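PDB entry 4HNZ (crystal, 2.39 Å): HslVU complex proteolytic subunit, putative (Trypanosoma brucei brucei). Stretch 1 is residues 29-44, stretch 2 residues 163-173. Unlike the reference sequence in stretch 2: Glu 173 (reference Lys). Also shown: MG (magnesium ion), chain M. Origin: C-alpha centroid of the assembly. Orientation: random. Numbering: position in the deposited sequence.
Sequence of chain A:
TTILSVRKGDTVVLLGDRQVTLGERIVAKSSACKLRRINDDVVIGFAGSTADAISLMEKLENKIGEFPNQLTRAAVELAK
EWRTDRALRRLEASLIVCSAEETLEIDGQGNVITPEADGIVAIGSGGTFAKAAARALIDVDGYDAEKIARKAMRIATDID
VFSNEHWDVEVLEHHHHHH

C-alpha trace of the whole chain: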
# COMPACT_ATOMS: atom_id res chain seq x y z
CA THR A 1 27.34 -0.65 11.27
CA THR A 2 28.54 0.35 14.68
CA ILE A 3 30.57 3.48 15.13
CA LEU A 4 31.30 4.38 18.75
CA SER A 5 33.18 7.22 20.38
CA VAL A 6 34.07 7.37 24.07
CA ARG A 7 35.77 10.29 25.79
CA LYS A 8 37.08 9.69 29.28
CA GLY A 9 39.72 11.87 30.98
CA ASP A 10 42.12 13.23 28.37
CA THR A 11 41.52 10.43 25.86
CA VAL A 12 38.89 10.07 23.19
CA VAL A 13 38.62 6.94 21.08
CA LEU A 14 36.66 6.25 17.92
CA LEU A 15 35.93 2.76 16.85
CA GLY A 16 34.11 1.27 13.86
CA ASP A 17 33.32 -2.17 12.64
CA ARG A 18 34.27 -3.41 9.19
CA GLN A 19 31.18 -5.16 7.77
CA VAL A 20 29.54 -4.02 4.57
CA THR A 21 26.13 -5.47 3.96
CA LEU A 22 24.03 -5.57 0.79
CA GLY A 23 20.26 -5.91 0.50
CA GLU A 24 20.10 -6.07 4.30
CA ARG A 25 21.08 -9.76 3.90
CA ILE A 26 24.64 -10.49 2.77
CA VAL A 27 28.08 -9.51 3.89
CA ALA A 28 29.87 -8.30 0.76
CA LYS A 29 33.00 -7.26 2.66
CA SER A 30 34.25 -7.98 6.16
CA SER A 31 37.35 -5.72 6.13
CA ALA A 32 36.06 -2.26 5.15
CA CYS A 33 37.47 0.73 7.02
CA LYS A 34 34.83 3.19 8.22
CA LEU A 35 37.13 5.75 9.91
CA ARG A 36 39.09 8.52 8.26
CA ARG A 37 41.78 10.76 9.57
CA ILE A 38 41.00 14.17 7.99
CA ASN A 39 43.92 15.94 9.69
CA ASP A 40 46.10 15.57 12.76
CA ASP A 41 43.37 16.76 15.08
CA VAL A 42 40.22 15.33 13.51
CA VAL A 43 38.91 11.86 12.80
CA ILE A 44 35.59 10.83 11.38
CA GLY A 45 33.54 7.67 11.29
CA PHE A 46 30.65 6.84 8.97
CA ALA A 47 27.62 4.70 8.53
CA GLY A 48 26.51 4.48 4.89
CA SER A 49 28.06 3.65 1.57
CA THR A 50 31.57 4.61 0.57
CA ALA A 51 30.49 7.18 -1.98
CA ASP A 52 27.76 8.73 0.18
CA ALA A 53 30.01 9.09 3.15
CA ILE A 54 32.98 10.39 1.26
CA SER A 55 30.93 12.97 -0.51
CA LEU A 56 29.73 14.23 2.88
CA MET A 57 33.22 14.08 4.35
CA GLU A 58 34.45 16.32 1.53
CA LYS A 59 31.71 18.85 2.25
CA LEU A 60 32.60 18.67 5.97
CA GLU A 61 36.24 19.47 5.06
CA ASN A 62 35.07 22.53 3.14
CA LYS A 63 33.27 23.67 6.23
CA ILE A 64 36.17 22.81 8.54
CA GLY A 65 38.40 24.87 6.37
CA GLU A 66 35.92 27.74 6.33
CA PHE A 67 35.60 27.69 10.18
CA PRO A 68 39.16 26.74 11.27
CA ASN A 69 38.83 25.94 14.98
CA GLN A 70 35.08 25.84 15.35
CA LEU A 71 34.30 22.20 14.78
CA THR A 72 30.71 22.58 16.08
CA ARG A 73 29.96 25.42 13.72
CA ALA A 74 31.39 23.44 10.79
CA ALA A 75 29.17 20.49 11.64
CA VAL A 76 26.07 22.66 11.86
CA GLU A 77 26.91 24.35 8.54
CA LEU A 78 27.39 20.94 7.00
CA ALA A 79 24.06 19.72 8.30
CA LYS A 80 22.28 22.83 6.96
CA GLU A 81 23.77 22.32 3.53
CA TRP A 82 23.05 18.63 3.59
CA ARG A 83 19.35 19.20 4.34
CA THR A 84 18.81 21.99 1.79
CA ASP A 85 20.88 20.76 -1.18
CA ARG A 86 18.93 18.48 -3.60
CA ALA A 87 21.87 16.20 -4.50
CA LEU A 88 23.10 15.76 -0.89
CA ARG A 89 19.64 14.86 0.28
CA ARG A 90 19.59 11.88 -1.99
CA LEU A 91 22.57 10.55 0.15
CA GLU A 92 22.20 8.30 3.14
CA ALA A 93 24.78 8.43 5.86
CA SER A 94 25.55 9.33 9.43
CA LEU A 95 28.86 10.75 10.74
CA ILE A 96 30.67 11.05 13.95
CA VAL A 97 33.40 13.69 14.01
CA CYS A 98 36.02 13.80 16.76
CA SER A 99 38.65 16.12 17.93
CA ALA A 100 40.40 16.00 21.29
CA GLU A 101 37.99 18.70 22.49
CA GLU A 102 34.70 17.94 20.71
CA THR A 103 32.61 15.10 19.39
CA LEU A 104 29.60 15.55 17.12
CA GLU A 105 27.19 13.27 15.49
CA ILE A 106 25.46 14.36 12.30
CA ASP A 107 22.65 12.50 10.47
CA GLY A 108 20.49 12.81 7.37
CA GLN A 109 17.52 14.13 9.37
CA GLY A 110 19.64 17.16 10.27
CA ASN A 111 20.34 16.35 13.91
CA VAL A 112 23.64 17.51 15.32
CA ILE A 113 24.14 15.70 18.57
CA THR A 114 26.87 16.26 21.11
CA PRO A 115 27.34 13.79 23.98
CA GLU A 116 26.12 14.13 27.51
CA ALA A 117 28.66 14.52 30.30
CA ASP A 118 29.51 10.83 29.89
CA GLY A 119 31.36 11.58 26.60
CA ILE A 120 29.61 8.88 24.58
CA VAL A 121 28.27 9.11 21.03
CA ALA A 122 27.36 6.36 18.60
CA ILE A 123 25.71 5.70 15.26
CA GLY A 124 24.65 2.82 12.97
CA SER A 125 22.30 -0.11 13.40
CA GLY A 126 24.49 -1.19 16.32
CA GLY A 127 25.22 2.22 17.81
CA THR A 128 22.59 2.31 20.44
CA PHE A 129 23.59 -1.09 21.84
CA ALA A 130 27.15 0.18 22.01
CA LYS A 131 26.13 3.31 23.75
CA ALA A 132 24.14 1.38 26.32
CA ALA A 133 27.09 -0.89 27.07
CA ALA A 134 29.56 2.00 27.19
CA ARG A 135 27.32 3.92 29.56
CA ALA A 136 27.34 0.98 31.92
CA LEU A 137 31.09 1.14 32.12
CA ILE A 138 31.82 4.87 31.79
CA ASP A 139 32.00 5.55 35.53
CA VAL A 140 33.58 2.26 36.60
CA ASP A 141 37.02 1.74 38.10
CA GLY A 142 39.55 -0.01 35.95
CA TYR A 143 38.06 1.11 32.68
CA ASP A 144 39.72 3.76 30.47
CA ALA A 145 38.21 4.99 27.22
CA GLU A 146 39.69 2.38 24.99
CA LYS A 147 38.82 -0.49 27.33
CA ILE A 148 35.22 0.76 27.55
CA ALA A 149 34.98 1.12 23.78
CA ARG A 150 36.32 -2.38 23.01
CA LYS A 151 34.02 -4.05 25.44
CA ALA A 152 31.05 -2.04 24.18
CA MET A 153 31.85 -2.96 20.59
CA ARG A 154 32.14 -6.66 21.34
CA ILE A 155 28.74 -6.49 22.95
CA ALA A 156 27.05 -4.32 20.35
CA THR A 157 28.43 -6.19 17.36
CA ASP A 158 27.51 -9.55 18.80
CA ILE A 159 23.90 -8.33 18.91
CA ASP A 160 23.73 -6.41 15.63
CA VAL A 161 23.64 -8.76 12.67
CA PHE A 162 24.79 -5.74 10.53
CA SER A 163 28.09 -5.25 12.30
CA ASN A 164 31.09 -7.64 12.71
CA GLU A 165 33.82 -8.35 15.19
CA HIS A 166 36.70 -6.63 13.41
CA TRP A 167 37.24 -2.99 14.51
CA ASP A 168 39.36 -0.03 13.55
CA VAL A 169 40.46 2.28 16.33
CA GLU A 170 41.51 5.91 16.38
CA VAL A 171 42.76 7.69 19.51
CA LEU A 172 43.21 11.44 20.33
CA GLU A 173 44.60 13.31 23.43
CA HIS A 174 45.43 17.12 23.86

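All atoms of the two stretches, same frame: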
# COMPACT_ATOMS: atom_id res chain seq x y z
N LYS A 29 31.63 -7.52 2.24
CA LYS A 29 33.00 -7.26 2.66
C LYS A 29 33.05 -7.27 4.17
O LYS A 29 32.18 -6.74 4.82
CB LYS A 29 33.47 -5.93 2.15
CG LYS A 29 34.94 -5.69 2.36
CD LYS A 29 35.49 -4.55 1.48
CE LYS A 29 36.98 -4.27 1.70
NZ LYS A 29 37.80 -5.42 1.23
N SER A 30 34.07 -7.94 4.73
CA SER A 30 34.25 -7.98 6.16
C SER A 30 35.47 -7.17 6.68
O SER A 30 35.76 -7.20 7.85
CB SER A 30 34.34 -9.42 6.63
OG SER A 30 35.51 -10.02 6.08
N SER A 31 36.15 -6.45 5.79
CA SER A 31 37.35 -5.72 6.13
C SER A 31 37.31 -4.30 5.60
O SER A 31 38.33 -3.78 5.18
CB SER A 31 38.52 -6.46 5.47
OG SER A 31 38.27 -6.58 4.08
N ALA A 32 36.15 -3.66 5.59
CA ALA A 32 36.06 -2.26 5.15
C ALA A 32 36.39 -1.29 6.29
O ALA A 32 35.83 -1.42 7.38
CB ALA A 32 34.66 -1.96 4.66
N CYS A 33 37.16 -0.24 6.01
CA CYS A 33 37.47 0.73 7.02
C CYS A 33 36.43 1.85 7.01
O CYS A 33 36.12 2.41 5.98
CB CYS A 33 38.89 1.30 6.79
SG CYS A 33 39.39 2.29 8.23
N LYS A 34 35.90 2.20 8.17
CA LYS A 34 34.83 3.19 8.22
C LYS A 34 35.26 4.45 8.98
O LYS A 34 34.43 5.31 9.27
CB LYS A 34 33.59 2.59 8.90
CG LYS A 34 33.01 1.43 8.14
CD LYS A 34 31.85 0.81 8.86
CE LYS A 34 31.44 -0.46 8.14
NZ LYS A 34 30.45 -1.23 8.94
N LEU A 35 36.57 4.57 9.26
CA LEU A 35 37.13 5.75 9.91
C LEU A 35 38.05 6.46 8.96
O LEU A 35 38.69 5.84 8.13
CB LEU A 35 37.93 5.35 11.13
CG LEU A 35 37.21 4.39 12.09
CD1 LEU A 35 38.06 4.21 13.33
CD2 LEU A 35 35.85 4.92 12.48
N ARG A 36 38.12 7.78 9.04
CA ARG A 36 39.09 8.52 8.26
C ARG A 36 39.74 9.55 9.15
O ARG A 36 39.09 10.14 10.03
CB ARG A 36 38.43 9.20 7.08
CG ARG A 36 37.89 8.28 6.00
CD ARG A 36 38.96 7.51 5.24
NE ARG A 36 38.33 6.73 4.15
CZ ARG A 36 37.69 5.56 4.30
NH1 ARG A 36 37.58 4.96 5.48
NH2 ARG A 36 37.15 4.96 3.24
N ARG A 37 41.02 9.72 8.94
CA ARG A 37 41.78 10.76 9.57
C ARG A 37 41.63 11.92 8.60
O ARG A 37 42.03 11.80 7.47
CB ARG A 37 43.23 10.29 9.64
CG ARG A 37 44.18 11.14 10.46
CD ARG A 37 44.45 10.51 11.81
NE ARG A 37 44.82 11.52 12.79
CZ ARG A 37 44.91 11.30 14.10
NH1 ARG A 37 44.67 10.10 14.62
NH2 ARG A 37 45.22 12.31 14.90
N ILE A 38 41.01 13.04 8.96
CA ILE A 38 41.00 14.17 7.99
C ILE A 38 42.15 15.16 8.21
O ILE A 38 42.53 15.85 7.30
CB ILE A 38 39.64 14.88 7.87
CG1 ILE A 38 39.31 15.71 9.08
CG2 ILE A 38 38.54 13.84 7.59
CD1 ILE A 38 37.83 16.07 9.09
N ASN A 39 42.64 15.28 9.43
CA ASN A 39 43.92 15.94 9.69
C ASN A 39 44.44 15.40 11.00
O ASN A 39 43.87 14.43 11.52
CB ASN A 39 43.80 17.49 9.68
CG ASN A 39 42.85 18.03 10.75
OD1 ASN A 39 42.89 17.66 11.93
ND2 ASN A 39 41.98 18.93 10.34
N ASP A 40 45.47 16.03 11.54
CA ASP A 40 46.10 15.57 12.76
C ASP A 40 45.20 15.63 13.98
O ASP A 40 45.43 14.92 14.96
CB ASP A 40 47.35 16.41 13.07
CG ASP A 40 48.45 16.18 12.05
OD1 ASP A 40 48.76 15.01 11.75
OD2 ASP A 40 48.98 17.17 11.52
N ASP A 41 44.21 16.50 13.94
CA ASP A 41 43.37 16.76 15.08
C ASP A 41 41.97 16.17 14.95
O ASP A 41 41.22 16.27 15.88
CB ASP A 41 43.25 18.28 15.29
CG ASP A 41 44.60 18.97 15.48
OD1 ASP A 41 45.51 18.38 16.15
OD2 ASP A 41 44.76 20.07 14.94
N VAL A 42 41.62 15.62 13.79
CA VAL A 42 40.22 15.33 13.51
C VAL A 42 40.04 13.99 12.80
O VAL A 42 40.67 13.71 11.77
CB VAL A 42 39.56 16.44 12.67
CG1 VAL A 42 38.15 16.09 12.37
CG2 VAL A 42 39.61 17.77 13.39
N VAL A 43 39.21 13.14 13.39
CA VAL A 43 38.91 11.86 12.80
C VAL A 43 37.41 11.74 12.66
O VAL A 43 36.62 12.40 13.35
CB VAL A 43 39.46 10.68 13.62
CG1 VAL A 43 40.95 10.74 13.72
CG2 VAL A 43 38.90 10.68 15.04
N ILE A 44 37.00 10.94 11.70
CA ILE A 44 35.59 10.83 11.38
C ILE A 44 35.21 9.39 11.03
O ILE A 44 36.04 8.66 10.49
CB ILE A 44 35.19 11.78 10.26
CG1 ILE A 44 33.74 11.55 9.87
CG2 ILE A 44 36.00 11.50 9.04
CD1 ILE A 44 33.17 12.76 9.18
N SER A 163 26.74 -5.65 11.93
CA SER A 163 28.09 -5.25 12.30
C SER A 163 28.92 -6.51 12.63
O SER A 163 28.36 -7.53 13.10
CB SER A 163 28.06 -4.35 13.55
OG SER A 163 27.21 -3.22 13.35
N ASN A 164 30.24 -6.45 12.40
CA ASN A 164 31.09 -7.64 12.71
C ASN A 164 32.07 -7.38 13.83
O ASN A 164 32.10 -6.30 14.42
CB ASN A 164 31.77 -8.18 11.44
CG ASN A 164 32.81 -7.23 10.86
OD1 ASN A 164 33.22 -6.24 11.49
ND2 ASN A 164 33.27 -7.55 9.67
N GLU A 165 32.92 -8.35 14.06
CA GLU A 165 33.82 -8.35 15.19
C GLU A 165 35.17 -7.72 14.92
O GLU A 165 36.01 -7.76 15.77
CB GLU A 165 34.02 -9.79 15.70
CG GLU A 165 34.90 -10.67 14.81
CD GLU A 165 34.15 -11.42 13.68
OE1 GLU A 165 33.07 -10.97 13.19
OE2 GLU A 165 34.65 -12.53 13.30
N HIS A 166 35.40 -7.18 13.75
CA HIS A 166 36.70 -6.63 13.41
C HIS A 166 36.56 -5.10 13.47
O HIS A 166 35.63 -4.54 12.91
CB HIS A 166 37.14 -7.11 12.02
CG HIS A 166 37.24 -8.61 11.87
ND1 HIS A 166 38.15 -9.36 12.57
CD2 HIS A 166 36.56 -9.48 11.07
CE1 HIS A 166 38.01 -10.64 12.25
NE2 HIS A 166 37.05 -10.73 11.34
N TRP A 167 37.42 -4.43 14.23
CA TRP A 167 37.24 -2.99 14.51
C TRP A 167 38.47 -2.20 14.16
O TRP A 167 39.57 -2.64 14.36
CB TRP A 167 36.89 -2.76 15.98
CG TRP A 167 35.85 -3.66 16.48
CD1 TRP A 167 34.68 -3.97 15.86
CD2 TRP A 167 35.90 -4.43 17.66
NE1 TRP A 167 34.02 -4.95 16.57
CE2 TRP A 167 34.75 -5.23 17.69
CE3 TRP A 167 36.80 -4.54 18.69
CZ2 TRP A 167 34.46 -6.11 18.74
CZ3 TRP A 167 36.53 -5.46 19.72
CH2 TRP A 167 35.39 -6.23 19.71
N ASP A 168 38.29 -1.01 13.65
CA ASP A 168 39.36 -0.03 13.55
C ASP A 168 39.24 0.93 14.73
O ASP A 168 38.13 1.23 15.20
CB ASP A 168 39.24 0.71 12.23
CG ASP A 168 39.61 -0.18 11.05
OD1 ASP A 168 40.79 -0.58 11.01
OD2 ASP A 168 38.76 -0.46 10.17
N VAL A 169 40.38 1.41 15.19
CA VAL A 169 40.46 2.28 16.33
C VAL A 169 41.26 3.54 15.98
O VAL A 169 42.34 3.46 15.40
CB VAL A 169 41.18 1.59 17.48
CG1 VAL A 169 41.17 2.48 18.70
CG2 VAL A 169 40.51 0.26 17.81
N GLU A 170 40.73 4.70 16.33
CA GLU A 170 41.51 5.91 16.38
C GLU A 170 41.50 6.45 17.81
O GLU A 170 40.47 6.43 18.49
CB GLU A 170 40.94 6.95 15.42
CG GLU A 170 41.18 6.64 13.95
CD GLU A 170 42.64 6.80 13.50
OE1 GLU A 170 42.92 6.40 12.35
OE2 GLU A 170 43.49 7.33 14.25
N VAL A 171 42.60 7.09 18.19
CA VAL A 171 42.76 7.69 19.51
C VAL A 171 43.20 9.17 19.38
O VAL A 171 43.94 9.53 18.48
CB VAL A 171 43.79 6.87 20.30
CG1 VAL A 171 43.85 7.32 21.74
CG2 VAL A 171 43.43 5.40 20.25
N LEU A 172 42.72 10.04 20.25
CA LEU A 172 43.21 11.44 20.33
C LEU A 172 43.35 11.90 21.80
O LEU A 172 42.66 11.35 22.65
CB LEU A 172 42.22 12.36 19.62
CG LEU A 172 42.01 12.14 18.12
CD1 LEU A 172 40.79 12.92 17.67
CD2 LEU A 172 43.24 12.60 17.35
N GLU A 173 44.23 12.88 22.06
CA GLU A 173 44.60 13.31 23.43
C GLU A 173 44.38 14.79 23.84
O GLU A 173 43.57 15.08 24.72
CB GLU A 173 46.07 12.97 23.69
CG GLU A 173 46.47 11.51 23.49
CD GLU A 173 45.92 10.58 24.57
OE1 GLU A 173 45.35 11.06 25.58
OE2 GLU A 173 46.05 9.34 24.41
MG MG M . 27.17 -9.22 14.38
O HOH W 1 36.25 0.61 10.36
O HOH W 2 27.09 -10.32 12.02

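Strands that share no backbone hydrogen bonds can still be tied together by their side chains, and these two segments, at least 127 residues apart in sequence wherever they touch, are a compact example. Stretch 1 folds into a hairpin, two strands joined by a turn: Arg 36 and Ile 44 exchange backbone hydrogen bonds (Arg 36 N to Ile 44 O, 2.7 Å; Ile 44 N to Arg 36 O, 2.8 Å). The strand of stretch 2 runs in roughly the same direction as the first arm of this hairpin, at 29°, with the axes 8.3 Å apart at their closest. No backbone-to-backbone hydrogen bond joins the stretches; each close contact involves a side chain on at least one side, and 585 Å² is buried in all.

Stretch 2 begins at a metal site, where Ser 163 O binds the magnesium ion MG at 2.4 Å. The next residue makes the first cross-link. Asn 164 uses both ends of its amide: Asn 164 ND2 donates to Ser 30 O (3.1 Å), while Asn 164 OD1 accepts from His 166 N (3.3 Å), so the same group reaches across and braces its own loop. His 166 also approaches Ser 30, its CD2 4.0 Å from Ser 30 O.

From here the alternation of an extended chain sets the pattern. Asp 168, Glu 170 and Leu 172 point toward stretch 1, whereas Val 169 and Val 171 point away. Asp 168 brings OD2 to 3.4 Å from Cys 33 SG, and a water that accepts from Lys 34 N (2.7 Å) also lies 2.7 Å from Asp 168 OD2, bridging the two. Leu 35 CD1 packs against Asp 168 CB (3.9 Å) and Glu 170 CG (4.0 Å), making use of the aliphatic parts of two acidic side chains.

Glu 170 thus has a double role. Glu 170 CG lies 4.1 Å from Val 43 CG1, while Arg 37 NH1 donates to Glu 170 OE2 (3.0 Å) in a salt bridge, near the plane of the guanidinium. The CA-to-CB bond of Arg 37 points sideways, but the end of its side chain comes nearer to stretch 2. Arg 37 NH2 donates to Asp 40 O (2.6 Å), anchoring the guanidinium to its own turn.

Leu 172 closes the contact. Its apolar partner is Val 43, with Leu 172 CD1 3.9 Å from Val 43 CG2; its other close neighbours are polar atoms, Leu 172 CD1 lying 3.8 Å from Asp 41 O and Leu 172 CD2 a tight 3.2 Å from Arg 37 NH2.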